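Local atomic coordinates of carbohydrate binding family 6 (Clostridium thermocellum, PDB entry 5A8C), a protein that hydrolyses alpha-L-arabinofuranosides as a family 43 glycoside hydrolase, releasing terminal non-reducing arabinofuranose residues. Residues 175-180 with 186-191; 35-40 with 70-75; 224-229 with 249-254. All blocks are in the same frame, centred on the assembly; numbering follows the deposited sequence.

Overall arrangement
The contacts lie in different parts of the five-bladed beta-propeller: contact 1 joins adjacent strands, contact 3 bridges strands with one strand between them, and contact 2 joins a strand of one sheet to the segment that enters that sheet only after a corner at Asp39. Contacts 1 and 3, centres 16 Å apart, meet where Tyr176 CD2 packs 4.0 Å from Phe224 CE1. Contact 2 stands across the chain's centre from both, 22 Å from contact 1 and 24 Å from contact 3 between centres. The bound calcium is about 9 Å from the Tyr176 and Tyr226 side chains and about 13 Å from Thr37's. Asp39 OD2 hydrogen-bonds a Tris molecule, probably from the crystallisation liquor, that may mark the active-site pocket.

Contact 1 of 3, residues 175-180 with 186-191; sequences MYFGGN and RVIKLG
Phe177 and Arg186 form the tightest part of this beta hairpin: Phe177 CZ comes to 3.4 Å from Arg186 CB, which sits over one ring face, displaced toward the rim. Putting CG between the backbone N and the carbonyl carbon (chi1 60°) swings the Phe177 ring across to the partner strand, where its CE1 also meets Ile188 CG2 at 3.9 Å. A flat aromatic ring suits the place, since its face can rest on the aliphatic base of the arginine side chain in a CH-pi contact. That arginine then bends at chi2 and carries its guanidinium away, to the backbone carbonyls of Val152 and Asn183.

On the other sheet face, Tyr176 and Val187 lie side by side, and the branched valine sets CG2 over the middle of the tyrosine ring, 3.6 Å from its centroid. The tyrosine OH reaches beyond the pair to the carbonyl of Pro245. Two antiparallel hydrogen-bonded pairs flank this one; Met175 N donates almost straight to Ile188 O at 2.8 Å, and Arg186 N to Phe177 O likewise at 2.8 Å.

Packing is looser toward Leu190, whose CD2 approaches Met175 CB only to 4.2 Å, and Lys189, partly exposed, points away from the partner strand. In the sheet, strand 173-178 has strand 164-167 on its far side, while strand 185-190 is flanked by 197-198 and 200-204, with Met202 and Met204 packing against Val187.

Contact 2 of 3, residues 35-40 with 70-75; sequences RFTADP and DITCIS
Thr37 and Thr72 meet methyl to methyl in the beta-propeller, where strand 70-76 is paired with strands 48-56 and 83-90 of a four-stranded antiparallel sheet. Segment 35-40 enters that sheet's outermost strand by way of a corner at Asp39. Before the corner it runs beside the C-terminal part of the chain: Thr37 bonds through its backbone to Arg299 and through OG1 to the amide of Val301.

Thr72 can be followed outward from its CB, which lies 3.9 Å from Thr37 CG2. Its methyl CG2, anti to the backbone N, does most of the touching: it is 3.8 Å from Thr37 CG2 and 3.7 Å from Arg35 NH2. The other branch, OG1, passes 4.0 Å from the same Thr37 methyl and ends in a hydrogen bond to the carboxylate of Glu87. A threonine suits this place because it presents a methyl to its apolar neighbour and a hydroxyl to an acid from a single branched carbon. Thr37 divides its labour similarly, its methyl facing Thr72 and its hydroxyl taking the amide N-H of Val301; the two side chains cross at about a right angle.

Arg35 is long enough to span the gap, its chain bent at chi3 (-52°) on the way to strand 83-90. There its NH1 pairs with Asp84 and its NE with Glu87, two charges that fix the guanidinium beside the Thr72 methyl. One carboxylate oxygen, Glu87 OE2, takes both Arg35 NE and Thr72 OG1.

Contact 3 of 3, residues 224-229 with 249-254; sequences FSYASD and FQYKGV
Phe224 and Phe249 mark the closest backbone approach, with their CA atoms 7.9 Å apart, because strand 237-242 runs between the two segments in a four-stranded antiparallel sheet of the beta-propeller. Side chains therefore bridge the gap. Phe224 CB lies 3.7 Å from Phe249 CE1, and the Phe249 ring meets it obliquely. Phe224 sets its CG anti to the backbone N (chi1 180°), which sends its own ring away from Phe249, toward Ala213, Met215 and Met204. Large apolar rings suit these positions, since both also pack on Met240 of the intervening strand.

Further along, the two tyrosines cross at about a right angle, and the hydroxyl of Tyr226 arrives near the plane of the Tyr251 ring, at its edge. Tyrosine serves well here: its length covers the distance, and its hydroxyl, besides meeting carbons, finds a hydrogen-bond acceptor in the carbonyl of Pro207. Tyr251 OH is held by Glu238, whose other carboxylate oxygen binds Ser228 OG and so ties both segments, one on each side, to strand 237-242.

The edge strand carries a classic beta bulge, in which Lys252 and Gly253 both face Tyr239. Glycine fits there, because a CB at its backbone angles (phi 132°, psi -156°) would press on the preceding carbonyl oxygen. At the tyrosine crossing, Tyr226 OH sits 3.7 Å from Tyr251 CD1 and 3.8 Å from Tyr251 CE1.

Contact 1 of 3, residues 175-180 with 186-191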
ATOM      1  N   MET A 175      -0.004   8.796   9.381  1.00  5.81           N
ATOM      2  CA  MET A 175       0.465   8.461   8.034  1.00  5.42           C
ATOM      3  C   MET A 175       1.951   8.161   8.090  1.00  5.47           C
ATOM      4  O   MET A 175       2.724   9.066   8.425  1.00  6.18           O
ATOM      5  CB  MET A 175       0.190   9.542   7.039  1.00  6.33           C
ATOM      6  CG  MET A 175       0.708   9.191   5.644  1.00  6.91           C
ATOM      7  SD  MET A 175       0.811  10.516   4.438  1.00  8.85           S
ATOM      8  CE  MET A 175      -0.904  10.600   4.163  1.00 11.19           C
ATOM      9  N   TYR A 176       2.318   6.954   7.713  1.00  5.40           N
ATOM     10  CA  TYR A 176       3.712   6.546   7.525  1.00  5.57           C
ATOM     11  C   TYR A 176       4.048   6.697   6.050  1.00  5.61           C
ATOM     12  O   TYR A 176       3.192   6.422   5.200  1.00  6.28           O
ATOM     13  CB  TYR A 176       3.895   5.063   7.957  1.00  5.97           C
ATOM     14  CG  TYR A 176       3.507   4.795   9.391  1.00  5.95           C
ATOM     15  CD1 TYR A 176       2.182   4.698   9.800  1.00  6.13           C
ATOM     16  CD2 TYR A 176       4.489   4.675  10.401  1.00  5.93           C
ATOM     17  CE1 TYR A 176       1.827   4.490  11.118  1.00  6.30           C
ATOM     18  CE2 TYR A 176       4.127   4.442  11.713  1.00  6.50           C
ATOM     19  CZ  TYR A 176       2.800   4.365  12.094  1.00  6.17           C
ATOM     20  OH  TYR A 176       2.382   4.132  13.364  1.00  7.27           O
ATOM     21  N   PHE A 177       5.254   7.140   5.710  1.00  5.53           N
ATOM     22  CA  PHE A 177       5.582   7.372   4.307  1.00  5.64           C
ATOM     23  C   PHE A 177       7.108   7.444   4.175  1.00  5.65           C
ATOM     24  O   PHE A 177       7.830   7.422   5.176  1.00  6.84           O
ATOM     25  CB  PHE A 177       4.892   8.649   3.768  1.00  5.83           C
ATOM     26  CG  PHE A 177       5.272   9.908   4.510  1.00  6.35           C
ATOM     27  CD1 PHE A 177       4.621  10.257   5.689  1.00  6.58           C
ATOM     28  CD2 PHE A 177       6.201  10.780   3.996  1.00  7.06           C
ATOM     29  CE1 PHE A 177       4.937  11.454   6.355  1.00  7.58           C
ATOM     30  CE2 PHE A 177       6.514  11.974   4.628  1.00  7.69           C
ATOM     31  CZ  PHE A 177       5.856  12.308   5.795  1.00  7.93           C
ATOM     32  N   GLY A 178       7.553   7.544   2.942  1.00  5.85           N
ATOM     33  CA  GLY A 178       8.976   7.659   2.678  1.00  6.72           C
ATOM     34  C   GLY A 178       9.485   6.580   1.750  1.00  5.95           C
ATOM     35  O   GLY A 178       8.744   5.740   1.229  1.00  6.63           O
ATOM     36  N   GLY A 179      10.799   6.562   1.555  1.00  6.90           N
ATOM     37  CA  GLY A 179      11.403   5.633   0.664  1.00  7.18           C
ATOM     38  C   GLY A 179      12.897   5.872   0.528  1.00  6.88           C
ATOM     39  O   GLY A 179      13.387   6.955   0.797  1.00  7.76           O
ATOM     40  N   ASN A 180      13.603   4.829   0.131  1.00  7.33           N
ATOM     41  CA  ASN A 180      14.992   4.864  -0.290  1.00  7.79           C
ATOM     42  C   ASN A 180      15.947   5.154   0.866  1.00  8.15           C
ATOM     43  O   ASN A 180      16.786   6.047   0.794  1.00 10.92           O
ATOM     44  CB  ASN A 180      15.235   5.849  -1.423  1.00  8.77           C
ATOM     45  CG  ASN A 180      16.568   5.671  -2.059  1.00  9.98           C
ATOM     46  OD1 ASN A 180      17.106   4.576  -2.122  1.00 12.48           O
ATOM     47  ND2 ASN A 180      17.124   6.753  -2.552  1.00 12.05           N
ATOM     48  N   ARG A 186       9.135   8.439   7.490  1.00  6.30           N
ATOM     49  CA  ARG A 186       8.515   9.499   8.269  1.00  6.86           C
ATOM     50  C   ARG A 186       7.131   9.054   8.707  1.00  6.52           C
ATOM     51  O   ARG A 186       6.482   8.243   8.043  1.00  6.67           O
ATOM     52  CB  ARG A 186       8.409  10.785   7.457  1.00  7.66           C
ATOM     53  CG  ARG A 186       9.741  11.370   7.024  1.00  8.28           C
ATOM     54  CD  ARG A 186      10.571  11.931   8.165  1.00  8.76           C
ATOM     55  NE  ARG A 186      11.845  12.498   7.724  1.00  9.19           N
ATOM     56  CZ  ARG A 186      12.956  11.809   7.505  1.00  8.98           C
ATOM     57  NH1 ARG A 186      12.995  10.508   7.688  1.00  8.52           N
ATOM     58  NH2 ARG A 186      14.060  12.436   7.122  1.00 11.17           N
ATOM     59  N   VAL A 187       6.666   9.604   9.820  1.00  6.99           N
ATOM     60  CA  VAL A 187       5.301   9.408  10.261  1.00  6.91           C
ATOM     61  C   VAL A 187       4.773  10.733  10.780  1.00  6.62           C
ATOM     62  O   VAL A 187       5.457  11.451  11.513  1.00  7.76           O
ATOM     63  CB  VAL A 187       5.162   8.254  11.284  1.00  7.79           C
ATOM     64  CG1 VAL A 187       6.056   8.445  12.524  1.00  8.75           C
ATOM     65  CG2 VAL A 187       3.730   8.031  11.677  1.00  7.91           C
ATOM     66  N   ILE A 188       3.557  11.076  10.404  1.00  6.67           N
ATOM     67  CA  ILE A 188       2.911  12.310  10.840  1.00  6.92           C
ATOM     68  C   ILE A 188       1.496  12.012  11.299  1.00  6.61           C
ATOM     69  O   ILE A 188       0.812  11.147  10.744  1.00  6.77           O
ATOM     70  CB  ILE A 188       2.938  13.373   9.738  1.00  7.36           C
ATOM     71  CG1 ILE A 188       2.591  14.789  10.289  1.00  8.37           C
ATOM     72  CG2 ILE A 188       2.058  13.003   8.543  1.00  7.86           C
ATOM     73  CD1 ILE A 188       2.951  15.902   9.331  1.00  9.39           C
ATOM     74  N   LYS A 189       1.042  12.700  12.340  1.00  7.10           N
ATOM     75  CA  LYS A 189      -0.353  12.625  12.727  1.00  6.75           C
ATOM     76  C   LYS A 189      -1.262  13.294  11.732  1.00  6.65           C
ATOM     77  O   LYS A 189      -0.946  14.337  11.175  1.00  7.32           O
ATOM     78  CB  LYS A 189      -0.525  13.274  14.112  1.00  7.49           C
ATOM     79  CG  LYS A 189       0.143  12.502  15.182  1.00  8.98           C
ATOM     80  CD  LYS A 189      -0.058  13.146  16.567  1.00 11.29           C
ATOM     81  CE  LYS A 189       0.488  14.574  16.749  1.00 15.28           C
ATOM     82  NZ  LYS A 189       1.973  14.689  16.605  1.00 18.25           N
ATOM     83  N   LEU A 190      -2.433  12.666  11.506  1.00  6.21           N
ATOM     84  CA  LEU A 190      -3.529  13.286  10.773  1.00  6.39           C
ATOM     85  C   LEU A 190      -4.619  13.700  11.716  1.00  6.53           C
ATOM     86  O   LEU A 190      -4.873  13.041  12.731  1.00  7.54           O
ATOM     87  CB  LEU A 190      -4.102  12.340   9.710  1.00  6.90           C
ATOM     88  CG  LEU A 190      -3.116  11.753   8.693  1.00  7.40           C
ATOM     89  CD1 LEU A 190      -3.865  10.932   7.683  1.00  8.93           C
ATOM     90  CD2 LEU A 190      -2.268  12.815   8.061  1.00  8.07           C
ATOM     91  N   GLY A 191      -5.315  14.786  11.377  1.00  6.74           N
ATOM     92  CA  GLY A 191      -6.485  15.156  12.125  1.00  7.30           C
ATOM     93  C   GLY A 191      -7.599  14.143  11.988  1.00  6.73           C
ATOM     94  O   GLY A 191      -7.622  13.309  11.060  1.00  7.13           O
TER

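Contact 2 of 3, residues 35-40 with 70-75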
ATOM      1  N   ARG A  35      -7.038  -5.681 -16.284  1.00  7.35           N
ATOM      2  CA  ARG A  35      -6.097  -4.614 -16.413  1.00  7.69           C
ATOM      3  C   ARG A  35      -4.993  -4.893 -15.418  1.00  6.99           C
ATOM      4  O   ARG A  35      -5.211  -5.625 -14.462  1.00  7.62           O
ATOM      5  CB  ARG A  35      -6.763  -3.249 -16.149  1.00  8.44           C
ATOM      6  CG  ARG A  35      -7.862  -2.901 -17.131  1.00  9.92           C
ATOM      7  CD  ARG A  35      -8.614  -1.608 -16.865  1.00  9.94           C
ATOM      8  NE  ARG A  35      -9.128  -1.521 -15.518  1.00 10.18           N
ATOM      9  CZ  ARG A  35     -10.124  -2.237 -15.025  1.00  9.49           C
ATOM     10  NH1 ARG A  35     -10.791  -3.125 -15.743  1.00 10.60           N
ATOM     11  NH2 ARG A  35     -10.476  -2.071 -13.779  1.00 10.20           N
ATOM     12  N   PHE A  36      -3.819  -4.287 -15.620  1.00  6.83           N
ATOM     13  CA  PHE A  36      -2.698  -4.538 -14.711  1.00  6.30           C
ATOM     14  C   PHE A  36      -2.828  -3.699 -13.433  1.00  6.00           C
ATOM     15  O   PHE A  36      -3.258  -2.538 -13.468  1.00  6.97           O
ATOM     16  CB  PHE A  36      -1.384  -4.259 -15.464  1.00  6.72           C
ATOM     17  CG  PHE A  36      -1.171  -5.202 -16.621  1.00  6.91           C
ATOM     18  CD1 PHE A  36      -0.878  -6.534 -16.361  1.00  7.49           C
ATOM     19  CD2 PHE A  36      -1.291  -4.776 -17.930  1.00  7.86           C
ATOM     20  CE1 PHE A  36      -0.725  -7.426 -17.418  1.00  8.59           C
ATOM     21  CE2 PHE A  36      -1.158  -5.684 -18.983  1.00  9.37           C
ATOM     22  CZ  PHE A  36      -0.859  -6.994 -18.714  1.00  9.35           C
ATOM     23  N   THR A  37      -2.448  -4.322 -12.322  1.00  5.99           N
ATOM     24  CA  THR A  37      -2.649  -3.752 -10.986  1.00  6.30           C
ATOM     25  C   THR A  37      -1.443  -4.041 -10.126  1.00  5.70           C
ATOM     26  O   THR A  37      -0.807  -5.096 -10.213  1.00  6.28           O
ATOM     27  CB  THR A  37      -3.901  -4.403 -10.308  1.00  7.13           C
ATOM     28  OG1 THR A  37      -3.856  -5.823 -10.321  1.00  7.31           O
ATOM     29  CG2 THR A  37      -5.183  -3.896 -10.970  1.00  7.47           C
ATOM     30  N   ALA A  38      -1.139  -3.095  -9.216  1.00  5.45           N
ATOM     31  CA  ALA A  38       0.047  -3.193  -8.369  1.00  5.29           C
ATOM     32  C   ALA A  38      -0.206  -2.506  -7.021  1.00  4.72           C
ATOM     33  O   ALA A  38      -1.187  -1.768  -6.839  1.00  5.47           O
ATOM     34  CB  ALA A  38       1.244  -2.522  -9.031  1.00  6.15           C
ATOM     35  N   ASP A  39       0.690  -2.779  -6.091  1.00  4.76           N
ATOM     36  CA  ASP A  39       0.747  -1.967  -4.833  1.00  4.74           C
ATOM     37  C   ASP A  39      -0.569  -1.937  -4.079  1.00  4.66           C
ATOM     38  O   ASP A  39      -1.083  -0.876  -3.716  1.00  5.43           O
ATOM     39  CB  ASP A  39       1.187  -0.526  -5.140  1.00  5.25           C
ATOM     40  CG  ASP A  39       2.382  -0.438  -6.038  1.00  5.04           C
ATOM     41  OD1 ASP A  39       3.320  -1.233  -5.899  1.00  5.35           O
ATOM     42  OD2 ASP A  39       2.382   0.537  -6.882  1.00  5.89           O
ATOM     43  N   PRO A  40      -1.186  -3.107  -3.853  1.00  4.88           N
ATOM     44  CA  PRO A  40      -2.526  -3.110  -3.270  1.00  4.93           C
ATOM     45  C   PRO A  40      -2.622  -2.573  -1.853  1.00  4.72           C
ATOM     46  O   PRO A  40      -1.680  -2.749  -1.040  1.00  5.71           O
ATOM     47  CB  PRO A  40      -2.895  -4.577  -3.313  1.00  5.90           C
ATOM     48  CG  PRO A  40      -1.587  -5.305  -3.203  1.00  5.57           C
ATOM     49  CD  PRO A  40      -0.664  -4.468  -4.051  1.00  5.60           C
ATOM     50  N   ASP A  70      -4.153   6.441 -12.309  1.00  6.48           N
ATOM     51  CA  ASP A  70      -5.418   6.176 -11.647  1.00  6.68           C
ATOM     52  C   ASP A  70      -5.287   4.930 -10.737  1.00  6.13           C
ATOM     53  O   ASP A  70      -4.260   4.265 -10.749  1.00  6.30           O
ATOM     54  CB  ASP A  70      -6.573   6.150 -12.675  1.00  7.94           C
ATOM     55  CG  ASP A  70      -6.360   5.294 -13.888  1.00  9.25           C
ATOM     56  OD1 ASP A  70      -5.455   4.459 -13.882  1.00 10.09           O
ATOM     57  OD2 ASP A  70      -7.180   5.436 -14.831  1.00 12.19           O
ATOM     58  N   ILE A  71      -6.358   4.705  -9.973  1.00  6.61           N
ATOM     59  CA  ILE A  71      -6.440   3.645  -8.965  0.80  6.48           C
ATOM     60  C   ILE A  71      -7.603   2.708  -9.344  1.00  6.20           C
ATOM     61  O   ILE A  71      -8.731   3.171  -9.456  1.00  7.61           O
ATOM     62  CB  ILE A  71      -6.682   4.241  -7.588  0.80  6.83           C
ATOM     63  CG1 ILE A  71      -5.576   5.136  -7.165  0.80  7.84           C
ATOM     64  CG2 ILE A  71      -6.983   3.153  -6.562  0.80  6.73           C
ATOM     65  CD1 ILE A  71      -4.292   4.468  -7.073  0.80  8.73           C
ATOM     66  N   THR A  72      -7.310   1.417  -9.394  1.00  6.35           N
ATOM     67  CA  THR A  72      -8.292   0.368  -9.663  1.00  6.90           C
ATOM     68  C   THR A  72      -8.866  -0.139  -8.366  1.00  6.72           C
ATOM     69  O   THR A  72      -8.137  -0.252  -7.381  1.00  7.50           O
ATOM     70  CB  THR A  72      -7.560  -0.819 -10.385  1.00  8.32           C
ATOM     71  OG1 THR A  72      -6.949  -0.354 -11.567  1.00 10.20           O
ATOM     72  CG2 THR A  72      -8.488  -1.974 -10.637  1.00  8.59           C
ATOM     73  N   CYS A  73     -10.148  -0.530  -8.362  1.00  6.98           N
ATOM     74  CA  CYS A  73     -10.726  -1.171  -7.174  1.00  6.72           C
ATOM     75  C   CYS A  73     -11.450  -2.434  -7.618  1.00  6.41           C
ATOM     76  O   CYS A  73     -12.242  -2.417  -8.591  1.00  7.39           O
ATOM     77  CB  CYS A  73     -11.727  -0.240  -6.512  1.00  7.98           C
ATOM     78  SG  CYS A  73     -12.606  -0.879  -5.112  1.00 10.02           S
ATOM     79  N   ILE A  74     -11.221  -3.529  -6.885  1.00  6.61           N
ATOM     80  CA  ILE A  74     -11.964  -4.800  -7.032  1.00  7.02           C
ATOM     81  C   ILE A  74     -12.467  -5.186  -5.645  1.00  6.87           C
ATOM     82  O   ILE A  74     -11.920  -4.772  -4.633  1.00  7.58           O
ATOM     83  CB  ILE A  74     -11.093  -5.890  -7.691  1.00  7.35           C
ATOM     84  CG1 ILE A  74      -9.959  -6.358  -6.795  1.00  7.68           C
ATOM     85  CG2 ILE A  74     -10.606  -5.450  -9.049  1.00  8.22           C
ATOM     86  CD1 ILE A  74      -9.157  -7.515  -7.347  1.00  8.79           C
ATOM     87  N   SER A  75     -13.489  -6.044  -5.596  1.00  7.58           N
ATOM     88  CA  SER A  75     -13.965  -6.490  -4.294  1.00  7.52           C
ATOM     89  C   SER A  75     -14.575  -7.847  -4.370  1.00  7.89           C
ATOM     90  O   SER A  75     -14.951  -8.371  -5.424  1.00  9.03           O
ATOM     91  CB  SER A  75     -14.986  -5.523  -3.667  1.00  8.71           C
ATOM     92  OG  SER A  75     -16.266  -5.638  -4.300  1.00  9.75           O
TER

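Contact 3 of 3, residues 224-229 with 249-254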
ATOM      1  N   PHE A 224       5.198  -2.631  11.908  1.00  5.80           N
ATOM      2  CA  PHE A 224       5.648  -1.798  10.815  1.00  5.83           C
ATOM      3  C   PHE A 224       6.238  -2.733   9.762  1.00  5.63           C
ATOM      4  O   PHE A 224       7.250  -3.382   9.995  1.00  6.16           O
ATOM      5  CB  PHE A 224       6.710  -0.789  11.265  1.00  6.17           C
ATOM      6  CG  PHE A 224       7.174   0.063  10.120  1.00  5.80           C
ATOM      7  CD1 PHE A 224       6.461   1.222   9.797  1.00  6.78           C
ATOM      8  CD2 PHE A 224       8.254  -0.272   9.350  1.00  6.10           C
ATOM      9  CE1 PHE A 224       6.871   1.996   8.726  1.00  6.96           C
ATOM     10  CE2 PHE A 224       8.623   0.507   8.260  1.00  6.66           C
ATOM     11  CZ  PHE A 224       7.918   1.643   7.965  1.00  6.98           C
ATOM     12  N   SER A 225       5.547  -2.836   8.630  1.00  5.57           N
ATOM     13  CA  SER A 225       5.997  -3.699   7.527  1.00  5.56           C
ATOM     14  C   SER A 225       6.350  -2.841   6.317  1.00  5.27           C
ATOM     15  O   SER A 225       5.892  -1.687   6.207  1.00  6.13           O
ATOM     16  CB  SER A 225       4.986  -4.790   7.232  1.00  5.63           C
ATOM     17  OG  SER A 225       3.722  -4.265   6.885  1.00  5.95           O
ATOM     18  N   TYR A 226       7.171  -3.373   5.436  1.00  5.11           N
ATOM     19  CA  TYR A 226       7.754  -2.555   4.394  1.00  5.25           C
ATOM     20  C   TYR A 226       8.419  -3.425   3.354  1.00  5.04           C
ATOM     21  O   TYR A 226       8.703  -4.621   3.616  1.00  6.08           O
ATOM     22  CB  TYR A 226       8.773  -1.577   4.968  1.00  5.31           C
ATOM     23  CG  TYR A 226       9.950  -2.219   5.666  1.00  5.54           C
ATOM     24  CD1 TYR A 226       9.853  -2.682   6.972  1.00  6.13           C
ATOM     25  CD2 TYR A 226      11.159  -2.375   5.021  1.00  5.98           C
ATOM     26  CE1 TYR A 226      10.937  -3.255   7.609  1.00  6.47           C
ATOM     27  CE2 TYR A 226      12.265  -2.943   5.646  1.00  6.90           C
ATOM     28  CZ  TYR A 226      12.155  -3.381   6.958  1.00  6.79           C
ATOM     29  OH  TYR A 226      13.243  -3.892   7.654  1.00  8.35           O
ATOM     30  N   ALA A 227       8.712  -2.858   2.199  1.00  5.43           N
ATOM     31  CA  ALA A 227       9.541  -3.500   1.202  1.00  5.85           C
ATOM     32  C   ALA A 227      11.000  -3.104   1.424  1.00  5.69           C
ATOM     33  O   ALA A 227      11.323  -1.910   1.538  1.00  6.32           O
ATOM     34  CB  ALA A 227       9.094  -3.141  -0.201  1.00  6.31           C
ATOM     35  N   SER A 228      11.858  -4.115   1.468  1.00  5.87           N
ATOM     36  CA  SER A 228      13.315  -3.877   1.657  1.00  6.47           C
ATOM     37  C   SER A 228      13.969  -3.577   0.332  1.00  6.88           C
ATOM     38  O   SER A 228      13.409  -3.734  -0.755  1.00  7.04           O
ATOM     39  CB  SER A 228      13.954  -5.022   2.393  1.00  7.89           C
ATOM     40  OG  SER A 228      13.883  -6.193   1.639  1.00  9.20           O
ATOM     41  N   ASP A 229      15.232  -3.101   0.451  1.00  7.11           N
ATOM     42  CA  ASP A 229      15.996  -2.718  -0.716  1.00  7.42           C
ATOM     43  C   ASP A 229      16.578  -3.964  -1.437  1.00  7.73           C
ATOM     44  O   ASP A 229      16.235  -5.085  -1.132  1.00  8.34           O
ATOM     45  CB  ASP A 229      16.992  -1.666  -0.310  1.00  8.42           C
ATOM     46  CG  ASP A 229      18.091  -2.156   0.624  1.00  8.97           C
ATOM     47  OD1 ASP A 229      18.396  -3.368   0.631  1.00 10.10           O
ATOM     48  OD2 ASP A 229      18.639  -1.276   1.358  1.00 10.36           O
ATOM     49  N   PHE A 249      10.581   0.090  17.924  1.00  9.08           N
ATOM     50  CA  PHE A 249      10.505  -1.058  17.004  1.00  8.77           C
ATOM     51  C   PHE A 249      11.786  -1.882  17.022  1.00  9.32           C
ATOM     52  O   PHE A 249      12.895  -1.353  17.146  1.00 11.43           O
ATOM     53  CB  PHE A 249      10.219  -0.563  15.572  1.00  8.34           C
ATOM     54  CG  PHE A 249       8.807  -0.113  15.422  1.00  8.01           C
ATOM     55  CD1 PHE A 249       7.836  -1.015  15.077  1.00  7.62           C
ATOM     56  CD2 PHE A 249       8.427   1.195  15.630  1.00  8.42           C
ATOM     57  CE1 PHE A 249       6.491  -0.639  14.976  1.00  8.01           C
ATOM     58  CE2 PHE A 249       7.102   1.584  15.569  1.00  9.00           C
ATOM     59  CZ  PHE A 249       6.133   0.644  15.249  1.00  8.30           C
ATOM     60  N   GLN A 250      11.581  -3.174  16.836  1.00  9.17           N
ATOM     61  CA  GLN A 250      12.669  -4.132  16.669  1.00  9.70           C
ATOM     62  C   GLN A 250      12.332  -5.021  15.488  1.00  8.86           C
ATOM     63  O   GLN A 250      11.208  -5.535  15.321  1.00  8.76           O
ATOM     64  CB  GLN A 250      12.825  -4.997  17.926  1.00 13.16           C
ATOM     65  CG  GLN A 250      13.307  -4.155  19.125  1.00 15.83           C
ATOM     66  CD  GLN A 250      14.741  -3.644  19.016  1.00 21.40           C
ATOM     67  OE1 GLN A 250      15.553  -4.148  18.241  1.00 28.02           O
ATOM     68  NE2 GLN A 250      15.049  -2.650  19.794  1.00 27.14           N
ATOM     69  N   TYR A 251      13.331  -5.273  14.650  1.00  8.93           N
ATOM     70  CA  TYR A 251      13.191  -6.115  13.428  1.00  8.43           C
ATOM     71  C   TYR A 251      12.874  -7.528  13.818  1.00  7.97           C
ATOM     72  O   TYR A 251      13.484  -8.116  14.731  1.00  9.17           O
ATOM     73  CB  TYR A 251      14.525  -6.055  12.667  1.00  9.25           C
ATOM     74  CG  TYR A 251      14.519  -6.909  11.439  1.00  8.92           C
ATOM     75  CD1 TYR A 251      13.985  -6.457  10.260  1.00  9.12           C
ATOM     76  CD2 TYR A 251      15.021  -8.215  11.485  1.00  9.40           C
ATOM     77  CE1 TYR A 251      13.959  -7.267   9.136  1.00  9.41           C
ATOM     78  CE2 TYR A 251      15.015  -9.045  10.373  1.00 10.01           C
ATOM     79  CZ  TYR A 251      14.474  -8.573   9.206  1.00  9.27           C
ATOM     80  OH  TYR A 251      14.433  -9.408   8.113  1.00 10.68           O
ATOM     81  N   LYS A 252      11.940  -8.148  13.065  1.00  7.77           N
ATOM     82  CA  LYS A 252      11.469  -9.493  13.330  1.00  7.94           C
ATOM     83  C   LYS A 252      11.597 -10.481  12.171  1.00  8.35           C
ATOM     84  O   LYS A 252      11.516 -11.678  12.436  1.00  9.80           O
ATOM     85  CB  LYS A 252      10.046  -9.479  13.809  1.00  8.53           C
ATOM     86  CG  LYS A 252       9.814  -8.717  15.091  1.00  9.07           C
ATOM     87  CD  LYS A 252      10.516  -9.298  16.292  1.00 10.01           C
ATOM     88  CE  LYS A 252      10.234  -8.485  17.541  1.00 12.58           C
ATOM     89  NZ  LYS A 252      11.006  -8.956  18.711  1.00 13.68           N
ATOM     90  N   GLY A 253      11.830 -10.027  10.957  1.00  8.32           N
ATOM     91  CA  GLY A 253      12.029 -10.949   9.835  1.00  8.59           C
ATOM     92  C   GLY A 253      11.236 -10.623   8.626  1.00  7.37           C
ATOM     93  O   GLY A 253      10.817  -9.492   8.370  1.00  7.66           O
ATOM     94  N   VAL A 254      11.001 -11.666   7.822  1.00  7.90           N
ATOM     95  CA  VAL A 254      10.362 -11.610   6.510  1.00  7.39           C
ATOM     96  C   VAL A 254       8.931 -12.109   6.583  1.00  7.31           C
ATOM     97  O   VAL A 254       8.663 -13.202   7.063  1.00  9.49           O
ATOM     98  CB  VAL A 254      11.173 -12.469   5.494  1.00  7.76           C
ATOM     99  CG1 VAL A 254      10.436 -12.574   4.177  1.00  7.73           C
ATOM    100  CG2 VAL A 254      12.569 -11.874   5.293  1.00  8.77           C
TER